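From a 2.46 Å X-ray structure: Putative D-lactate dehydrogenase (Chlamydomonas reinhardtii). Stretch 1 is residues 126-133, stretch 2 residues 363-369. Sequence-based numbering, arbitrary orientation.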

# COMPACT_ATOMS: atom_id res chain seq x y z
N VAL A 126 -12.69 19.27 -41.03
CA VAL A 126 -11.63 19.09 -40.05
C VAL A 126 -10.59 18.05 -40.52
O VAL A 126 -10.96 16.95 -40.95
CB VAL A 126 -12.23 18.67 -38.68
CG1 VAL A 126 -11.13 18.51 -37.59
CG2 VAL A 126 -13.31 19.67 -38.25
N ARG A 127 -9.30 18.39 -40.43
CA ARG A 127 -8.24 17.46 -40.82
C ARG A 127 -7.56 16.93 -39.57
O ARG A 127 -7.34 17.68 -38.61
CB ARG A 127 -7.22 18.13 -41.73
CG ARG A 127 -7.83 18.73 -42.96
CD ARG A 127 -6.81 19.42 -43.81
NE ARG A 127 -5.81 18.51 -44.35
CZ ARG A 127 -4.82 18.92 -45.14
NH1 ARG A 127 -4.72 20.20 -45.47
NH2 ARG A 127 -3.95 18.04 -45.62
N VAL A 128 -7.22 15.65 -39.59
CA VAL A 128 -6.63 14.99 -38.45
C VAL A 128 -5.17 14.60 -38.71
O VAL A 128 -4.85 13.93 -39.69
CB VAL A 128 -7.43 13.74 -38.05
CG1 VAL A 128 -6.80 13.09 -36.84
CG2 VAL A 128 -8.89 14.10 -37.74
N VAL A 129 -4.29 15.00 -37.79
CA VAL A 129 -2.89 14.66 -37.92
C VAL A 129 -2.49 13.88 -36.64
O VAL A 129 -3.29 13.75 -35.72
CB VAL A 129 -2.07 15.91 -38.15
CG1 VAL A 129 -1.23 16.24 -36.95
CG2 VAL A 129 -1.23 15.73 -39.38
N ARG A 130 -1.29 13.33 -36.59
CA ARG A 130 -1.03 12.26 -35.63
C ARG A 130 0.44 11.99 -35.34
O ARG A 130 1.30 12.38 -36.11
CB ARG A 130 -1.69 11.03 -36.24
CG ARG A 130 -1.40 9.71 -35.69
CD ARG A 130 -1.80 8.70 -36.79
NE ARG A 130 -1.64 7.30 -36.40
CZ ARG A 130 -0.92 6.41 -37.07
NH1 ARG A 130 -0.28 6.75 -38.18
NH2 ARG A 130 -0.84 5.17 -36.62
N VAL A 131 0.77 11.35 -34.22
CA VAL A 131 2.15 10.86 -34.10
C VAL A 131 2.27 9.35 -34.24
O VAL A 131 1.98 8.61 -33.31
CB VAL A 131 2.78 11.27 -32.78
CG1 VAL A 131 4.20 10.70 -32.71
CG2 VAL A 131 2.77 12.77 -32.64
N PRO A 132 2.74 8.88 -35.41
CA PRO A 132 2.75 7.43 -35.65
C PRO A 132 3.81 6.62 -34.88
O PRO A 132 3.57 5.43 -34.67
CB PRO A 132 2.96 7.33 -37.16
CG PRO A 132 3.63 8.60 -37.54
CD PRO A 132 3.22 9.66 -36.56
N THR A 133 4.92 7.21 -34.43
CA THR A 133 5.91 6.40 -33.71
C THR A 133 6.57 7.06 -32.49
O THR A 133 7.14 8.15 -32.57
CB THR A 133 7.03 5.91 -34.66
OG1 THR A 133 7.41 6.97 -35.54
CG2 THR A 133 6.54 4.73 -35.50
N PRO A 363 3.13 19.44 -47.36
CA PRO A 363 2.46 18.13 -47.33
C PRO A 363 2.58 17.51 -45.94
O PRO A 363 3.67 17.47 -45.37
CB PRO A 363 3.22 17.32 -48.39
CG PRO A 363 4.53 18.03 -48.58
CD PRO A 363 4.26 19.47 -48.31
N LEU A 364 1.46 17.01 -45.42
CA LEU A 364 1.37 16.59 -44.02
C LEU A 364 2.04 15.24 -43.76
O LEU A 364 3.06 15.16 -43.06
CB LEU A 364 -0.10 16.56 -43.61
CG LEU A 364 -0.71 17.97 -43.63
CD1 LEU A 364 -2.19 17.96 -43.36
CD2 LEU A 364 -0.02 18.84 -42.59
N GLY A 365 1.45 14.17 -44.28
CA GLY A 365 2.08 12.86 -44.21
C GLY A 365 1.81 12.10 -42.94
O GLY A 365 1.85 10.87 -42.96
N ASN A 366 1.52 12.81 -41.86
CA ASN A 366 1.06 12.19 -40.62
C ASN A 366 -0.47 12.28 -40.58
O ASN A 366 -1.13 11.97 -39.57
CB ASN A 366 1.71 12.84 -39.39
CG ASN A 366 3.16 12.43 -39.19
OD1 ASN A 366 3.61 11.36 -39.62
ND2 ASN A 366 3.92 13.31 -38.55
N GLU A 367 -1.04 12.77 -41.68
CA GLU A 367 -2.48 12.85 -41.80
C GLU A 367 -3.14 11.47 -41.83
O GLU A 367 -2.74 10.61 -42.62
CB GLU A 367 -2.87 13.61 -43.06
CG GLU A 367 -4.33 14.01 -43.10
CD GLU A 367 -4.67 14.94 -44.25
OE1 GLU A 367 -5.80 15.50 -44.24
OE2 GLU A 367 -3.83 15.11 -45.16
N VAL A 368 -4.11 11.24 -40.94
CA VAL A 368 -5.01 10.10 -41.06
C VAL A 368 -6.35 10.63 -41.63
O VAL A 368 -6.77 11.73 -41.28
CB VAL A 368 -5.20 9.36 -39.70
CG1 VAL A 368 -5.72 10.29 -38.63
CG2 VAL A 368 -6.12 8.16 -39.87
N LYS A 369 -6.99 9.87 -42.51
CA LYS A 369 -8.16 10.37 -43.26
C LYS A 369 -9.09 9.28 -43.80
O LYS A 369 -8.69 8.11 -43.90
CB LYS A 369 -7.70 11.24 -44.44
CG LYS A 369 -7.22 10.41 -45.63
CD LYS A 369 -6.21 11.15 -46.47
CE LYS A 369 -6.88 12.14 -47.40
NZ LYS A 369 -5.96 12.67 -48.44

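A two-pronged salt bridge ties together residues 240 positions apart in one chain: Arg-127 NE donates to Glu-367 OE1 and Arg-127 NH2 to Glu-367 OE2, each at 3.0 Å and nearly straight (162° and 167°). The carboxylate thus meets the guanidinium at its edge, near its plane, while Leu-364 lies over one face. NH2 is modelled too close to Leu-364 CD1, so its position is less certain than that of NE. The pairing depends on reach: the CA-to-CB bond of Arg-127 points sideways and that of Glu-367 away, yet the ends of both side chains come nearer the opposite stretch. Beside it, the backbones meet through Val-128 O, which accepts a hydrogen bond from Val-368 N (3.1 Å, 142°) and also a CA-H...O contact from Glu-367 CA (3.4 Å). Apolar packing accompanies this, with Val-128 CG1 3.5 Å from Val-368 CG1. Further along, Asn-366 has the largest area covered by the other stretch. Asn-366 O lies 3.6 Å from Val-129 CA and 3.3 Å from Arg-130 N, but the angle is too poor for the latter pair to count as a hydrogen bond. Its CA-to-CB bond points toward stretch 1, and Asn-366 OD1 lies 3.5 Å from Pro-132 CG, while ND2 is hydrogen-bonded elsewhere in the structure.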